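Local coordinates for protein probable 3-hydroxybutyryl-CoA dehydrogenase (Escherichia coli, PDB 3MOG) that catalyses the NAD(+)-dependent oxidation of (3S)-3-hydroxyadipyl-CoA to 3-oxoadipyl-CoA in phenylacetate degradation, at residues C[192-204]-C[392-404]. Sequence-based numbering, arbitrary orientation.
Sequences NRVARPYYSEAWR and RTVAMIINEALDA
Glu201 reaches across to Thr393, Met396 and Arg392. Its CB lies 3.5 Å from Thr393 OG1. CG stands beside the backbone N (chi1 -74°) and comes near Thr393 CA. Past a bend at chi2 the side chain crosses that of Arg392 at about a right angle, the flat groups tilted. OE1 faces the CG and CE of Met396 and is paired with Arg456. OE2 takes a hydrogen bond from Arg392 NE at 2.8 Å, within a salt bridge. That N-H meets the oxygen from above the carboxylate plane, bent to 137°. With an alanine here, Arg392 NE and Arg456 would probably lose their shared carboxylate in a buried interface. A water donates hydrogen bonds to Thr393 OG1 and Tyr198 O. Thr393 OG1 also bonds to Leu389 O, and Arg392 NH2 to Tyr457 OH.

The two segments belong to the two 3-hydroxyacyl-CoA dehydrogenase C-terminal domains of one chain, packed together here. Helices 196-204 and 392-404 run roughly antiparallel, their axes 8.4 Å apart at an angle of 145°. Pro197 sits in the middle, its CB 3.8 Å from Met396 CB and its CG over the Met396 carbonyl. Ile397 CD1 and Thr393 CG2 both touch Tyr198 CD1, the methyl of Thr393 at the ring edge. Val194 CG1 packs on Ala401 CB.

At the other end Arg193 NH2 donates a hydrogen bond to Asp403 OD2 at 2.8 Å, close to the guanidinium plane. NE gives Glu400 OE1 a weak, nearly straight one, completing a salt-bridge network. Ala404 CB lies over one guanidinium face, toward the rim. Arg258 pairs with both acids.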
loop_
_atom_site.group_PDB
_atom_site.type_symbol
_atom_site.label_atom_id
_atom_site.label_comp_id
_atom_site.label_asym_id
_atom_site.label_seq_id
_atom_site.Cartn_x
_atom_site.Cartn_y
_atom_site.Cartn_z
ATOM N N ASN C 192 15.630 8.608 12.554
ATOM C CA ASN C 192 14.986 8.871 11.253
ATOM C C ASN C 192 13.605 8.231 11.131
ATOM O O ASN C 192 12.779 8.689 10.363
ATOM C CB ASN C 192 15.862 8.390 10.085
ATOM C CG ASN C 192 16.910 9.399 9.662
ATOM O OD1 ASN C 192 16.835 10.580 9.986
ATOM N ND2 ASN C 192 17.892 8.928 8.901
ATOM N N ARG C 193 13.372 7.164 11.886
ATOM C CA ARG C 193 12.080 6.486 11.892
ATOM C C ARG C 193 11.056 7.205 12.767
ATOM O O ARG C 193 9.953 7.488 12.317
ATOM C CB ARG C 193 12.248 5.034 12.353
ATOM C CG ARG C 193 10.962 4.232 12.387
ATOM C CD ARG C 193 11.030 3.205 13.483
ATOM N NE ARG C 193 9.891 2.294 13.507
ATOM C CZ ARG C 193 9.986 0.974 13.386
ATOM N NH1 ARG C 193 11.164 0.417 13.178
ATOM N NH2 ARG C 193 8.899 0.213 13.432
ATOM N N VAL C 194 11.428 7.505 14.009
ATOM C CA VAL C 194 10.497 8.090 14.986
ATOM C C VAL C 194 10.180 9.560 14.691
ATOM O O VAL C 194 9.072 10.008 14.952
ATOM C CB VAL C 194 11.002 7.870 16.447
ATOM C CG1 VAL C 194 10.103 8.533 17.499
ATOM C CG2 VAL C 194 11.133 6.393 16.717
ATOM N N ALA C 195 11.134 10.285 14.105
ATOM C CA ALA C 195 10.920 11.674 13.691
ATOM C C ALA C 195 9.926 11.870 12.556
ATOM O O ALA C 195 9.409 12.972 12.386
ATOM C CB ALA C 195 12.249 12.329 13.307
ATOM N N ARG C 196 9.675 10.830 11.765
ATOM C CA ARG C 196 8.843 10.969 10.559
ATOM C C ARG C 196 7.485 11.701 10.736
ATOM O O ARG C 196 7.165 12.576 9.928
ATOM C CB ARG C 196 8.639 9.617 9.859
ATOM C CG ARG C 196 9.846 9.051 9.103
ATOM C CD ARG C 196 10.411 10.052 8.079
ATOM N NE ARG C 196 11.618 10.714 8.589
ATOM C CZ ARG C 196 12.194 11.773 8.037
ATOM N NH1 ARG C 196 11.684 12.326 6.938
ATOM N NH2 ARG C 196 13.290 12.281 8.588
ATOM N N PRO C 197 6.691 11.371 11.789
ATOM C CA PRO C 197 5.402 12.113 11.863
ATOM C C PRO C 197 5.498 13.578 12.288
ATOM O O PRO C 197 4.518 14.322 12.160
ATOM C CB PRO C 197 4.572 11.306 12.861
ATOM C CG PRO C 197 5.544 10.457 13.596
ATOM C CD PRO C 197 6.702 10.199 12.697
ATOM N N TYR C 198 6.666 13.998 12.771
ATOM C CA TYR C 198 6.857 15.404 13.077
ATOM C C TYR C 198 6.749 16.198 11.773
ATOM O O TYR C 198 6.092 17.239 11.735
ATOM C CB TYR C 198 8.183 15.656 13.802
ATOM C CG TYR C 198 8.354 17.083 14.280
ATOM C CD1 TYR C 198 7.428 17.656 15.149
ATOM C CD2 TYR C 198 9.452 17.856 13.877
ATOM C CE1 TYR C 198 7.566 18.962 15.584
ATOM C CE2 TYR C 198 9.603 19.159 14.313
ATOM C CZ TYR C 198 8.651 19.705 15.163
ATOM O OH TYR C 198 8.775 20.987 15.603
ATOM N N TYR C 199 7.326 15.660 10.695
ATOM C CA TYR C 199 7.262 16.320 9.399
ATOM C C TYR C 199 5.944 16.082 8.698
ATOM O O TYR C 199 5.364 17.012 8.148
ATOM C CB TYR C 199 8.437 15.912 8.507
ATOM C CG TYR C 199 9.751 16.070 9.210
ATOM C CD1 TYR C 199 10.506 14.948 9.557
ATOM C CD2 TYR C 199 10.222 17.331 9.578
ATOM C CE1 TYR C 199 11.699 15.067 10.217
ATOM C CE2 TYR C 199 11.439 17.467 10.255
ATOM C CZ TYR C 199 12.165 16.327 10.568
ATOM O OH TYR C 199 13.361 16.417 11.233
ATOM N N SER C 200 5.462 14.844 8.735
ATOM C CA SER C 200 4.321 14.462 7.905
ATOM C C SER C 200 2.966 14.954 8.418
ATOM O O SER C 200 2.039 15.171 7.617
ATOM C CB SER C 200 4.303 12.951 7.660
ATOM O OG SER C 200 4.000 12.243 8.841
ATOM N N GLU C 201 2.837 15.151 9.729
ATOM C CA GLU C 201 1.609 15.808 10.212
ATOM C C GLU C 201 1.461 17.267 9.720
ATOM O O GLU C 201 0.362 17.686 9.318
ATOM C CB GLU C 201 1.413 15.658 11.724
ATOM C CG GLU C 201 0.966 14.239 12.146
ATOM C CD GLU C 201 -0.326 13.776 11.470
ATOM O OE1 GLU C 201 -0.416 12.592 11.083
ATOM O OE2 GLU C 201 -1.262 14.588 11.330
ATOM N N ALA C 202 2.575 17.993 9.686
ATOM C CA ALA C 202 2.633 19.355 9.133
ATOM C C ALA C 202 2.280 19.449 7.635
ATOM O O ALA C 202 1.486 20.303 7.240
ATOM C CB ALA C 202 3.978 19.908 9.350
ATOM N N TRP C 203 2.872 18.594 6.804
ATOM C CA TRP C 203 2.487 18.540 5.382
ATOM C C TRP C 203 0.992 18.282 5.155
ATOM O O TRP C 203 0.380 18.891 4.267
ATOM C CB TRP C 203 3.311 17.502 4.635
ATOM C CG TRP C 203 4.787 17.818 4.592
ATOM C CD1 TRP C 203 5.805 17.061 5.102
ATOM C CD2 TRP C 203 5.405 18.966 3.989
ATOM N NE1 TRP C 203 7.019 17.669 4.865
ATOM C CE2 TRP C 203 6.802 18.841 4.189
ATOM C CE3 TRP C 203 4.916 20.086 3.296
ATOM C CZ2 TRP C 203 7.715 19.798 3.728
ATOM C CZ3 TRP C 203 5.829 21.039 2.838
ATOM C CH2 TRP C 203 7.211 20.879 3.051
ATOM N N ARG C 204 0.404 17.405 5.969
ATOM C CA ARG C 204 -1.028 17.132 5.875
ATOM C C ARG C 204 -1.866 18.347 6.260
ATOM O O ARG C 204 -2.850 18.662 5.586
ATOM C CB ARG C 204 -1.414 15.937 6.729
ATOM C CG ARG C 204 -1.304 14.632 5.973
ATOM C CD ARG C 204 -1.771 13.522 6.841
ATOM N NE ARG C 204 -3.225 13.449 6.925
ATOM C CZ ARG C 204 -3.919 12.371 6.587
ATOM N NH1 ARG C 204 -3.281 11.299 6.127
ATOM N NH2 ARG C 204 -5.241 12.360 6.705
ATOM N N ARG C 392 -2.057 16.230 17.866
ATOM C CA ARG C 392 -2.085 15.292 16.739
ATOM C C ARG C 392 -0.675 14.808 16.384
ATOM O O ARG C 392 -0.467 13.605 16.158
ATOM C CB ARG C 392 -2.768 15.951 15.531
ATOM C CG ARG C 392 -2.805 15.104 14.280
ATOM C CD ARG C 392 -3.948 15.500 13.415
ATOM N NE ARG C 392 -3.903 14.809 12.126
ATOM C CZ ARG C 392 -4.869 14.865 11.219
ATOM N NH1 ARG C 392 -5.963 15.571 11.488
ATOM N NH2 ARG C 392 -4.748 14.213 10.051
ATOM N N THR C 393 0.285 15.744 16.385
ATOM C CA THR C 393 1.683 15.468 16.017
ATOM C C THR C 393 2.411 14.675 17.105
ATOM O O THR C 393 3.171 13.740 16.808
ATOM C CB THR C 393 2.468 16.779 15.729
ATOM O OG1 THR C 393 1.848 17.487 14.642
ATOM C CG2 THR C 393 3.916 16.495 15.371
ATOM N N VAL C 394 2.182 15.049 18.364
ATOM C CA VAL C 394 2.896 14.410 19.470
ATOM C C VAL C 394 2.380 12.981 19.684
ATOM O O VAL C 394 3.179 12.071 19.816
ATOM C CB VAL C 394 2.886 15.263 20.754
ATOM C CG1 VAL C 394 3.558 14.520 21.885
ATOM C CG2 VAL C 394 3.602 16.618 20.522
ATOM N N ALA C 395 1.053 12.794 19.647
ATOM C CA ALA C 395 0.430 11.453 19.621
ATOM C C ALA C 395 1.032 10.515 18.586
ATOM O O ALA C 395 1.387 9.375 18.909
ATOM C CB ALA C 395 -1.108 11.543 19.425
ATOM N N MET C 396 1.174 10.994 17.352
ATOM C CA MET C 396 1.759 10.163 16.279
ATOM C C MET C 396 3.251 9.873 16.458
ATOM O O MET C 396 3.692 8.768 16.155
ATOM C CB MET C 396 1.472 10.759 14.914
ATOM C CG MET C 396 0.009 10.587 14.495
ATOM S SD MET C 396 -0.418 8.912 14.000
ATOM C CE MET C 396 0.412 8.956 12.423
ATOM N N ILE C 397 4.012 10.845 16.972
ATOM C CA ILE C 397 5.415 10.631 17.346
ATOM C C ILE C 397 5.519 9.505 18.391
ATOM O O ILE C 397 6.331 8.581 18.250
ATOM C CB ILE C 397 6.070 11.940 17.907
ATOM C CG1 ILE C 397 6.309 12.955 16.796
ATOM C CG2 ILE C 397 7.407 11.660 18.585
ATOM C CD1 ILE C 397 6.641 14.355 17.303
ATOM N N ILE C 398 4.676 9.587 19.420
ATOM C CA ILE C 398 4.649 8.605 20.519
ATOM C C ILE C 398 4.225 7.192 20.059
ATOM O O ILE C 398 4.800 6.179 20.467
ATOM C CB ILE C 398 3.725 9.123 21.635
ATOM C CG1 ILE C 398 4.324 10.384 22.275
ATOM C CG2 ILE C 398 3.422 8.051 22.678
ATOM C CD1 ILE C 398 3.336 11.098 23.194
ATOM N N ASN C 399 3.221 7.148 19.200
ATOM C CA ASN C 399 2.730 5.915 18.586
ATOM C C ASN C 399 3.829 5.171 17.820
ATOM O O ASN C 399 4.022 3.961 17.995
ATOM C CB ASN C 399 1.593 6.275 17.640
ATOM C CG ASN C 399 0.636 5.134 17.412
ATOM O OD1 ASN C 399 0.399 4.316 18.296
ATOM N ND2 ASN C 399 0.041 5.100 16.221
ATOM N N GLU C 400 4.555 5.918 16.995
ATOM C CA GLU C 400 5.736 5.427 16.278
ATOM C C GLU C 400 6.880 4.951 17.192
ATOM O O GLU C 400 7.504 3.922 16.921
ATOM C CB GLU C 400 6.223 6.499 15.293
ATOM C CG GLU C 400 7.078 5.935 14.171
ATOM C CD GLU C 400 6.372 4.822 13.432
ATOM O OE1 GLU C 400 6.839 3.664 13.509
ATOM O OE2 GLU C 400 5.333 5.102 12.803
ATOM N N ALA C 401 7.142 5.676 18.281
ATOM C CA ALA C 401 8.127 5.231 19.286
ATOM C C ALA C 401 7.720 3.914 19.959
ATOM O O ALA C 401 8.549 3.027 20.181
ATOM C CB ALA C 401 8.325 6.298 20.340
ATOM N N LEU C 402 6.434 3.794 20.260
ATOM C CA LEU C 402 5.884 2.603 20.848
ATOM C C LEU C 402 5.962 1.418 19.890
ATOM O O LEU C 402 6.239 0.293 20.311
ATOM C CB LEU C 402 4.428 2.846 21.240
ATOM C CG LEU C 402 4.128 3.619 22.523
ATOM C CD1 LEU C 402 2.675 3.992 22.496
ATOM C CD2 LEU C 402 4.458 2.829 23.785
ATOM N N ASP C 403 5.716 1.658 18.605
ATOM C CA ASP C 403 5.807 0.577 17.625
ATOM C C ASP C 403 7.249 0.085 17.483
ATOM O O ASP C 403 7.495 -1.117 17.351
ATOM C CB ASP C 403 5.263 1.010 16.271
ATOM C CG ASP C 403 5.377 -0.088 15.228
ATOM O OD1 ASP C 403 4.604 -1.061 15.311
ATOM O OD2 ASP C 403 6.255 0.011 14.342
ATOM N N ALA C 404 8.193 1.014 17.533
ATOM C CA ALA C 404 9.596 0.657 17.455
ATOM C C ALA C 404 9.999 -0.186 18.666
ATOM O O ALA C 404 10.746 -1.160 18.515
ATOM C CB ALA C 404 10.467 1.912 17.343
HETATM O O HOH W 1 3.525 18.449 12.732
HETATM O O HOH W 2 -5.415 15.498 7.441
#